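Local structure of beta-N-acetylhexosaminidase (1JAK) at residues 153-157 / 158-162; 296-299 / 300-304; 351-354 / 355-358. The protein hydrolyses terminal N-acetylhexosamine units from glycosides as a family 20 beta-N-acetylhexosaminidase, probably with help from the substrate's own acetamido group. All coordinates share one frame; numbering follows the deposited sequence.

How the contacts relate
Three short contacts, each between residues close in sequence and each partly buried, sample different jobs in one alpha/beta barrel protein. Contact 1 lies about 11 Å from the chain centre, where the link from the N-terminal mixed sheet enters the first barrel strand; its arginines grip a carbonyl and a sulfate. Contact 2, about 25 Å out, is regular helix, with V298 and I302 against helix 326-342 and a flank of aspartates paired to water, K342, Y343 and W208. Contact 3, about 23 Å out, is a compact turn after strand 346-350, held by short-range backbone bonds and a proline. Helix 326-342 packs against both contact 2 and contact 3; none of the three touches another.

Contact 1 (153-157 / 158-162); sequences DTPRY and AWRSA. With SO4 (sulfate ion), chain B.
The guanidinium of R160 offers its edge to the carbonyl of Y157, with the oxygen only 1° out of the guanidinium plane, while CB of P155 comes in obliquely, 3.5 Å from R160 NH1. This is where the chain leaves the strand 145-153 of the N-terminal sheet and enters strand 159-165, the first strand of the catalytic alpha/beta barrel. R160 NH1 donates to Y157 O at 2.9 Å with an N-H...O angle of 155°, in the plane of the carbonyl. CG of R160 lies anti to the carbonyl carbon (chi1 -52°), which lets CG and CD run past Y157 O, and a bend at chi3 then turns the guanidinium back to that oxygen. NH2 of that arginine forms a salt bridge with E98 and also bonds to the backbone of K187, so several partners fix its rotation.

The linker has a second pair of flat groups. R156 runs extended past the ring of Y157, its CG 3.7 Å above one face toward the rim. Y157 OH in turn sits above one face of the R156 guanidinium, and the edge of that group points at a sulfate, probably from the crystallisation liquor. D427 is a further partner of R156, forming a salt bridge with NH2, so the guanidinium is shared between a carboxylate and the anion. Two nearly straight bonds hold the sulfate: R156 NE to O4 at 2.9 Å and R156 NH2 to O2 at 3.0 Å.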
ATOM      1  N   ASP A 153     -18.113  -4.084 -10.118  1.00 11.96           N
ATOM      2  CA  ASP A 153     -17.193  -3.234  -9.374  1.00 12.13           C
ATOM      3  C   ASP A 153     -16.029  -2.645 -10.179  1.00 11.22           C
ATOM      4  O   ASP A 153     -15.348  -3.356 -10.910  1.00 11.89           O
ATOM      5  CB  ASP A 153     -16.656  -4.108  -8.234  1.00 10.87           C
ATOM      6  CG  ASP A 153     -16.207  -3.324  -7.025  1.00 10.81           C
ATOM      7  OD1 ASP A 153     -16.439  -2.101  -6.955  1.00 11.40           O
ATOM      8  OD2 ASP A 153     -15.621  -3.966  -6.126  1.00 11.30           O
ATOM      9  N   THR A 154     -15.807  -1.339 -10.029  1.00 10.41           N
ATOM     10  CA  THR A 154     -14.704  -0.648 -10.693  1.00 10.60           C
ATOM     11  C   THR A 154     -14.157   0.371  -9.690  1.00 10.36           C
ATOM     12  O   THR A 154     -14.890   0.838  -8.822  1.00 11.70           O
ATOM     13  CB  THR A 154     -15.163   0.103 -11.961  1.00 12.24           C
ATOM     14  OG1 THR A 154     -16.249   0.976 -11.627  1.00 14.86           O
ATOM     15  CG2 THR A 154     -15.598  -0.886 -13.044  1.00 13.95           C
ATOM     16  N   PRO A 155     -12.865   0.727  -9.797  1.00 11.33           N
ATOM     17  CA  PRO A 155     -12.239   1.690  -8.881  1.00 11.50           C
ATOM     18  C   PRO A 155     -12.447   3.173  -9.190  1.00 11.07           C
ATOM     19  O   PRO A 155     -12.510   3.581 -10.348  1.00 11.39           O
ATOM     20  CB  PRO A 155     -10.770   1.306  -8.950  1.00 10.59           C
ATOM     21  CG  PRO A 155     -10.616   0.955 -10.396  1.00 12.00           C
ATOM     22  CD  PRO A 155     -11.849   0.101 -10.663  1.00 11.24           C
ATOM     23  N   ARG A 156     -12.527   3.972  -8.132  1.00 10.28           N
ATOM     24  CA  ARG A 156     -12.702   5.416  -8.249  1.00 11.51           C
ATOM     25  C   ARG A 156     -11.382   6.085  -8.626  1.00 11.96           C
ATOM     26  O   ARG A 156     -11.341   6.957  -9.501  1.00 12.14           O
ATOM     27  CB  ARG A 156     -13.204   5.983  -6.920  1.00 10.57           C
ATOM     28  CG  ARG A 156     -13.394   7.494  -6.911  1.00 10.26           C
ATOM     29  CD  ARG A 156     -13.822   7.980  -5.538  1.00 10.95           C
ATOM     30  NE  ARG A 156     -14.127   9.409  -5.547  1.00 12.32           N
ATOM     31  CZ  ARG A 156     -14.448  10.115  -4.468  1.00 13.18           C
ATOM     32  NH1 ARG A 156     -14.506   9.535  -3.276  1.00 12.01           N
ATOM     33  NH2 ARG A 156     -14.733  11.407  -4.586  1.00 14.61           N
ATOM     34  N   TYR A 157     -10.304   5.668  -7.959  1.00 10.63           N
ATOM     35  CA  TYR A 157      -8.965   6.211  -8.191  1.00  9.82           C
ATOM     36  C   TYR A 157      -7.987   5.128  -8.628  1.00  9.90           C
ATOM     37  O   TYR A 157      -8.109   3.975  -8.216  1.00  9.50           O
ATOM     38  CB  TYR A 157      -8.430   6.859  -6.911  1.00  8.95           C
ATOM     39  CG  TYR A 157      -9.178   8.096  -6.486  1.00  9.50           C
ATOM     40  CD1 TYR A 157      -9.070   9.281  -7.213  1.00 10.52           C
ATOM     41  CD2 TYR A 157      -9.995   8.087  -5.354  1.00  8.58           C
ATOM     42  CE1 TYR A 157      -9.755  10.428  -6.823  1.00 11.28           C
ATOM     43  CE2 TYR A 157     -10.686   9.230  -4.956  1.00 10.24           C
ATOM     44  CZ  TYR A 157     -10.559  10.395  -5.697  1.00 10.84           C
ATOM     45  OH  TYR A 157     -11.235  11.529  -5.307  1.00 10.98           O
ATOM     46  N   ALA A 158      -7.009   5.513  -9.444  1.00  9.63           N
ATOM     47  CA  ALA A 158      -6.003   4.580  -9.941  1.00 10.35           C
ATOM     48  C   ALA A 158      -4.805   4.448  -9.004  1.00 10.27           C
ATOM     49  O   ALA A 158      -4.037   3.492  -9.111  1.00 10.52           O
ATOM     50  CB  ALA A 158      -5.532   5.005 -11.327  1.00 11.96           C
ATOM     51  N   TRP A 159      -4.629   5.413  -8.104  1.00  9.95           N
ATOM     52  CA  TRP A 159      -3.520   5.350  -7.157  1.00  9.08           C
ATOM     53  C   TRP A 159      -4.070   4.977  -5.784  1.00  8.26           C
ATOM     54  O   TRP A 159      -4.617   5.816  -5.077  1.00  8.56           O
ATOM     55  CB  TRP A 159      -2.777   6.693  -7.083  1.00  8.82           C
ATOM     56  CG  TRP A 159      -1.491   6.601  -6.307  1.00  8.00           C
ATOM     57  CD1 TRP A 159      -1.356   6.447  -4.954  1.00  7.74           C
ATOM     58  CD2 TRP A 159      -0.162   6.576  -6.846  1.00  7.53           C
ATOM     59  NE1 TRP A 159      -0.029   6.324  -4.620  1.00  8.84           N
ATOM     60  CE2 TRP A 159       0.727   6.398  -5.761  1.00  7.37           C
ATOM     61  CE3 TRP A 159       0.364   6.684  -8.142  1.00  8.57           C
ATOM     62  CZ2 TRP A 159       2.115   6.324  -5.931  1.00  8.42           C
ATOM     63  CZ3 TRP A 159       1.745   6.611  -8.313  1.00  8.93           C
ATOM     64  CH2 TRP A 159       2.604   6.433  -7.210  1.00  8.37           C
ATOM     65  N   ARG A 160      -3.937   3.704  -5.426  1.00  8.41           N
ATOM     66  CA  ARG A 160      -4.417   3.198  -4.142  1.00  6.82           C
ATOM     67  C   ARG A 160      -3.214   2.466  -3.560  1.00  8.33           C
ATOM     68  O   ARG A 160      -2.992   1.287  -3.839  1.00  7.25           O
ATOM     69  CB  ARG A 160      -5.601   2.244  -4.368  1.00  8.28           C
ATOM     70  CG  ARG A 160      -6.711   2.846  -5.244  1.00  8.08           C
ATOM     71  CD  ARG A 160      -7.927   1.930  -5.359  1.00  8.15           C
ATOM     72  NE  ARG A 160      -7.565   0.591  -5.820  1.00  7.08           N
ATOM     73  CZ  ARG A 160      -7.316   0.266  -7.085  1.00  8.53           C
ATOM     74  NH1 ARG A 160      -7.394   1.181  -8.044  1.00  9.37           N
ATOM     75  NH2 ARG A 160      -6.973  -0.978  -7.390  1.00  6.80           N
ATOM     76  N   SER A 161      -2.433   3.172  -2.747  1.00  7.81           N
ATOM     77  CA  SER A 161      -1.214   2.579  -2.218  1.00  8.00           C
ATOM     78  C   SER A 161      -1.047   2.484  -0.719  1.00  7.56           C
ATOM     79  O   SER A 161      -1.736   3.143   0.059  1.00  7.06           O
ATOM     80  CB  SER A 161      -0.004   3.324  -2.783  1.00 12.46           C
ATOM     81  OG  SER A 161      -0.097   4.702  -2.481  1.00 19.66           O
ATOM     82  N   ALA A 162      -0.101   1.635  -0.338  1.00  6.76           N
ATOM     83  CA  ALA A 162       0.254   1.419   1.054  1.00  6.18           C
ATOM     84  C   ALA A 162       1.768   1.525   1.093  1.00  6.66           C
ATOM     85  O   ALA A 162       2.452   1.006   0.210  1.00  6.79           O
ATOM     86  CB  ALA A 162      -0.190   0.030   1.508  1.00  6.80           C
TER
HETATM   87  S   SO4 B 605     -14.245  11.984  -8.447  1.00 29.32           S
HETATM   88  O1  SO4 B 605     -13.194  12.972  -8.763  1.00 29.74           O
HETATM   89  O2  SO4 B 605     -15.072  12.483  -7.331  1.00 28.66           O
HETATM   90  O3  SO4 B 605     -15.093  11.779  -9.637  1.00 30.20           O
HETATM   91  O4  SO4 B 605     -13.619  10.701  -8.069  1.00 27.41           O

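Contact 2 (296-299 / 300-304); sequences DFVD and DVIGE
V298 and I302 lie side by side one turn apart, pointing the same way, and their tips meet closely: V298 CG1 stands 3.5 Å from I302 CD1, tighter than an ordinary carbon-carbon contact. I302 reaches this spot because CG1 is anti to the carbonyl carbon (chi1 -69°) and the chain then runs straight on to CD1. On another side of the same turn, V301 lays a methyl over the ring of F297. This is a CH-pi contact in which CG2 lies 4.1 Å from the ring centroid, over the face but displaced toward the rim.

Beneath the side chains, the backbone supplies the spacing. I302 N donates to V298 O at 2.9 Å, and V301 N to F297 O at 3.0 Å; D300 N to D296 O and G303 N to D299 O continue the ladder. Each bond brings residues four apart into line, which is why both apolar pairs can form.

The polar side is built differently. D299 OD1 and D300 OD1 are 4.5 Å apart, and a water donates to both, at 2.7 and 2.8 Å, bridging two carboxylates that would otherwise probably repel. Each acid also has a partner farther out: D299 meets K342 in a salt bridge and Y343 in a hydrogen bond, and D300 OD2 accepts from W208 NE1. The ring of W208 also meets F297 edge-to-face, while V298 and I302 rest on I339 of helix 326-342. Apolar i to i+4 pairs along one flank and partly exposed acids along another are the pattern of an amphipathic alpha-helix, here helix 292-307 of the alpha/beta barrel's outer layer.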
ATOM      1  N   ASP A 296      26.757  13.093  -8.466  1.00 13.39           N
ATOM      2  CA  ASP A 296      27.276  11.866  -9.062  1.00 14.11           C
ATOM      3  C   ASP A 296      26.642  10.725  -8.272  1.00 13.74           C
ATOM      4  O   ASP A 296      26.195   9.725  -8.835  1.00 13.83           O
ATOM      5  CB  ASP A 296      28.799  11.788  -8.935  1.00 16.28           C
ATOM      6  CG  ASP A 296      29.513  12.791  -9.819  1.00 18.83           C
ATOM      7  OD1 ASP A 296      29.037  13.035 -10.948  1.00 20.44           O
ATOM      8  OD2 ASP A 296      30.558  13.322  -9.392  1.00 21.27           O
ATOM      9  N   PHE A 297      26.609  10.903  -6.954  1.00 12.58           N
ATOM     10  CA  PHE A 297      26.028   9.932  -6.031  1.00 12.09           C
ATOM     11  C   PHE A 297      24.550   9.700  -6.353  1.00 12.04           C
ATOM     12  O   PHE A 297      24.105   8.561  -6.510  1.00 11.70           O
ATOM     13  CB  PHE A 297      26.171  10.449  -4.595  1.00 13.19           C
ATOM     14  CG  PHE A 297      25.394   9.659  -3.582  1.00 14.42           C
ATOM     15  CD1 PHE A 297      25.835   8.409  -3.168  1.00 16.17           C
ATOM     16  CD2 PHE A 297      24.212  10.164  -3.050  1.00 16.24           C
ATOM     17  CE1 PHE A 297      25.107   7.669  -2.236  1.00 16.64           C
ATOM     18  CE2 PHE A 297      23.476   9.432  -2.119  1.00 16.68           C
ATOM     19  CZ  PHE A 297      23.927   8.182  -1.715  1.00 14.49           C
ATOM     20  N   VAL A 298      23.791  10.787  -6.456  1.00 11.43           N
ATOM     21  CA  VAL A 298      22.367  10.686  -6.751  1.00 11.54           C
ATOM     22  C   VAL A 298      22.112  10.012  -8.095  1.00 12.45           C
ATOM     23  O   VAL A 298      21.223   9.169  -8.213  1.00 12.32           O
ATOM     24  CB  VAL A 298      21.693  12.073  -6.742  1.00 11.35           C
ATOM     25  CG1 VAL A 298      20.261  11.963  -7.253  1.00 11.10           C
ATOM     26  CG2 VAL A 298      21.699  12.637  -5.323  1.00 11.08           C
ATOM     27  N   ASP A 299      22.894  10.374  -9.107  1.00 11.96           N
ATOM     28  CA  ASP A 299      22.718   9.776 -10.423  1.00 12.90           C
ATOM     29  C   ASP A 299      22.995   8.274 -10.371  1.00 12.73           C
ATOM     30  O   ASP A 299      22.232   7.482 -10.930  1.00 13.98           O
ATOM     31  CB  ASP A 299      23.630  10.456 -11.447  1.00 14.08           C
ATOM     32  CG  ASP A 299      23.345  10.005 -12.869  1.00 15.86           C
ATOM     33  OD1 ASP A 299      23.744   8.881 -13.222  1.00 17.77           O
ATOM     34  OD2 ASP A 299      22.710  10.768 -13.626  1.00 18.78           O
ATOM     35  N   ASP A 300      24.071   7.881  -9.690  1.00 12.09           N
ATOM     36  CA  ASP A 300      24.414   6.463  -9.576  1.00 11.88           C
ATOM     37  C   ASP A 300      23.300   5.672  -8.893  1.00 12.54           C
ATOM     38  O   ASP A 300      22.901   4.605  -9.367  1.00 11.04           O
ATOM     39  CB  ASP A 300      25.712   6.258  -8.781  1.00 12.83           C
ATOM     40  CG  ASP A 300      26.956   6.650  -9.561  1.00 14.47           C
ATOM     41  OD1 ASP A 300      26.909   6.681 -10.810  1.00 14.73           O
ATOM     42  OD2 ASP A 300      27.994   6.906  -8.918  1.00 13.95           O
ATOM     43  N   VAL A 301      22.803   6.194  -7.776  1.00 12.05           N
ATOM     44  CA  VAL A 301      21.748   5.515  -7.031  1.00 12.08           C
ATOM     45  C   VAL A 301      20.430   5.421  -7.800  1.00 11.89           C
ATOM     46  O   VAL A 301      19.838   4.345  -7.888  1.00 11.14           O
ATOM     47  CB  VAL A 301      21.495   6.207  -5.674  1.00 12.61           C
ATOM     48  CG1 VAL A 301      20.262   5.610  -5.002  1.00 13.35           C
ATOM     49  CG2 VAL A 301      22.710   6.028  -4.778  1.00 11.12           C
ATOM     50  N   ILE A 302      19.972   6.537  -8.354  1.00 10.99           N
ATOM     51  CA  ILE A 302      18.721   6.535  -9.101  1.00 11.13           C
ATOM     52  C   ILE A 302      18.827   5.633 -10.331  1.00 11.80           C
ATOM     53  O   ILE A 302      17.867   4.948 -10.697  1.00 11.92           O
ATOM     54  CB  ILE A 302      18.330   7.971  -9.521  1.00 12.38           C
ATOM     55  CG1 ILE A 302      17.938   8.773  -8.273  1.00 12.53           C
ATOM     56  CG2 ILE A 302      17.192   7.936 -10.532  1.00 11.99           C
ATOM     57  CD1 ILE A 302      17.542  10.217  -8.544  1.00 15.09           C
ATOM     58  N   GLY A 303      19.998   5.624 -10.959  1.00 11.55           N
ATOM     59  CA  GLY A 303      20.185   4.784 -12.131  1.00 12.03           C
ATOM     60  C   GLY A 303      20.080   3.309 -11.789  1.00 12.73           C
ATOM     61  O   GLY A 303      19.415   2.541 -12.494  1.00 12.32           O
ATOM     62  N   GLU A 304      20.735   2.902 -10.705  1.00 12.45           N
ATOM     63  CA  GLU A 304      20.702   1.505 -10.298  1.00 12.59           C
ATOM     64  C   GLU A 304      19.320   1.095  -9.803  1.00 12.78           C
ATOM     65  O   GLU A 304      18.880  -0.031 -10.039  1.00 13.10           O
ATOM     66  CB  GLU A 304      21.761   1.229  -9.221  1.00 13.53           C
ATOM     67  CG  GLU A 304      23.186   1.190  -9.776  1.00 13.26           C
ATOM     68  CD  GLU A 304      24.188   0.546  -8.833  1.00 13.74           C
ATOM     69  OE1 GLU A 304      23.832  -0.457  -8.175  1.00 14.22           O
ATOM     70  OE2 GLU A 304      25.341   1.024  -8.766  1.00 11.64           O
TER
HETATM   71  O   HOH W   1      25.190   6.573 -12.974  1.00 25.32           O

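Contact 3 (351-354 / 355-358); sequences HQLA and GAEP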
ATOM      1  N   HIS A 351       4.881  16.314  -0.714  1.00  6.96           N
ATOM      2  CA  HIS A 351       4.417  17.617  -1.185  1.00  6.69           C
ATOM      3  C   HIS A 351       5.349  18.810  -1.027  1.00  8.44           C
ATOM      4  O   HIS A 351       5.074  19.870  -1.581  1.00  9.28           O
ATOM      5  CB  HIS A 351       3.021  17.956  -0.630  1.00  6.55           C
ATOM      6  CG  HIS A 351       3.009  18.361   0.808  1.00  7.37           C
ATOM      7  ND1 HIS A 351       2.851  17.458   1.839  1.00  6.15           N
ATOM      8  CD2 HIS A 351       3.104  19.581   1.389  1.00  7.01           C
ATOM      9  CE1 HIS A 351       2.847  18.104   2.990  1.00  6.98           C
ATOM     10  NE2 HIS A 351       2.998  19.395   2.745  1.00  6.60           N
ATOM     11  N   GLN A 352       6.442  18.653  -0.287  1.00  7.79           N
ATOM     12  CA  GLN A 352       7.398  19.750  -0.158  1.00  9.12           C
ATOM     13  C   GLN A 352       7.953  20.058  -1.552  1.00  9.82           C
ATOM     14  O   GLN A 352       8.435  21.161  -1.813  1.00  9.56           O
ATOM     15  CB  GLN A 352       8.555  19.367   0.769  1.00  8.33           C
ATOM     16  CG  GLN A 352       8.235  19.445   2.256  1.00  8.98           C
ATOM     17  CD  GLN A 352       7.141  18.490   2.671  1.00  9.73           C
ATOM     18  OE1 GLN A 352       7.139  17.327   2.274  1.00  9.73           O
ATOM     19  NE2 GLN A 352       6.211  18.970   3.489  1.00  9.67           N
ATOM     20  N   LEU A 353       7.885  19.074  -2.445  1.00  8.91           N
ATOM     21  CA  LEU A 353       8.375  19.248  -3.812  1.00  9.33           C
ATOM     22  C   LEU A 353       7.553  20.301  -4.558  1.00  9.35           C
ATOM     23  O   LEU A 353       8.035  20.906  -5.521  1.00 10.55           O
ATOM     24  CB  LEU A 353       8.326  17.915  -4.575  1.00  9.36           C
ATOM     25  CG  LEU A 353       8.850  17.904  -6.019  1.00  8.88           C
ATOM     26  CD1 LEU A 353      10.317  18.311  -6.046  1.00 10.69           C
ATOM     27  CD2 LEU A 353       8.688  16.513  -6.612  1.00  9.67           C
ATOM     28  N   ALA A 354       6.319  20.521  -4.111  1.00  9.91           N
ATOM     29  CA  ALA A 354       5.441  21.507  -4.741  1.00 10.56           C
ATOM     30  C   ALA A 354       6.031  22.906  -4.606  1.00 11.96           C
ATOM     31  O   ALA A 354       5.656  23.828  -5.337  1.00 13.41           O
ATOM     32  CB  ALA A 354       4.054  21.460  -4.109  1.00 11.80           C
ATOM     33  N   GLY A 355       6.952  23.061  -3.662  1.00 10.73           N
ATOM     34  CA  GLY A 355       7.591  24.349  -3.467  1.00 11.80           C
ATOM     35  C   GLY A 355       8.919  24.423  -4.198  1.00 12.32           C
ATOM     36  O   GLY A 355       9.664  25.390  -4.039  1.00 13.29           O
ATOM     37  N   ALA A 356       9.214  23.409  -5.010  1.00 11.90           N
ATOM     38  CA  ALA A 356      10.470  23.367  -5.752  1.00 12.41           C
ATOM     39  C   ALA A 356      10.272  23.047  -7.232  1.00 13.83           C
ATOM     40  O   ALA A 356      11.040  22.285  -7.823  1.00 13.69           O
ATOM     41  CB  ALA A 356      11.415  22.353  -5.118  1.00 12.88           C
ATOM     42  N   GLU A 357       9.229  23.627  -7.814  1.00 14.63           N
ATOM     43  CA  GLU A 357       8.914  23.464  -9.230  1.00 15.96           C
ATOM     44  C   GLU A 357       8.900  22.027  -9.756  1.00 14.85           C
ATOM     45  O   GLU A 357       9.853  21.576 -10.399  1.00 14.38           O
ATOM     46  CB  GLU A 357       9.889  24.301 -10.064  1.00 18.77           C
ATOM     47  CG  GLU A 357       9.602  24.295 -11.553  1.00 24.46           C
ATOM     48  CD  GLU A 357      10.544  25.193 -12.329  1.00 28.10           C
ATOM     49  OE1 GLU A 357      11.775  25.062 -12.152  1.00 31.62           O
ATOM     50  OE2 GLU A 357      10.055  26.027 -13.121  1.00 29.01           O
ATOM     51  N   PRO A 358       7.809  21.292  -9.494  1.00 14.20           N
ATOM     52  CA  PRO A 358       7.697  19.906  -9.961  1.00 13.30           C
ATOM     53  C   PRO A 358       7.810  19.865 -11.483  1.00 13.61           C
ATOM     54  O   PRO A 358       7.259  20.730 -12.169  1.00 14.07           O
ATOM     55  CB  PRO A 358       6.304  19.494  -9.492  1.00 13.68           C
ATOM     56  CG  PRO A 358       6.087  20.333  -8.270  1.00 14.52           C
ATOM     57  CD  PRO A 358       6.632  21.674  -8.696  1.00 13.43           C
TER
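P358 folds back onto the end of the turn it follows, its CG 3.4 Å from L353 O and 3.8 Å from A354 CA. This is the closely packed half of the contact. Two i to i+3 bonds of the 3-10 kind tighten it: A356 N to L353 O at 2.8 Å and G355 N to Q352 O at 3.0 Å. The side chains touch more lightly, L353 CD1 and A356 CB being 4.3 Å apart. With a glycine in place of P358 the ring carbons against L353 O and A354 CA are gone, which would probably open a gap there and leave the returning chain freer to turn.

The looser side lies at E357, whose extended side chain leads outward to a salt bridge with K334, and at G355, which meets a crystal neighbour. At the start of the turn the chain is held again: Q352 bends at chi2 (63°) and brings NE2 3.3 Å above the plane of the H351 ring, off toward its rim. Q352 OE1 accepts from W367, a residue of the ligand pocket, and H351 is bonded to E376.

The turn opens the link between barrel strands 346-350 and 363-366: L353 and A356 pack on helix 326-342, whereas H351 and A354 rest on helix 374-385.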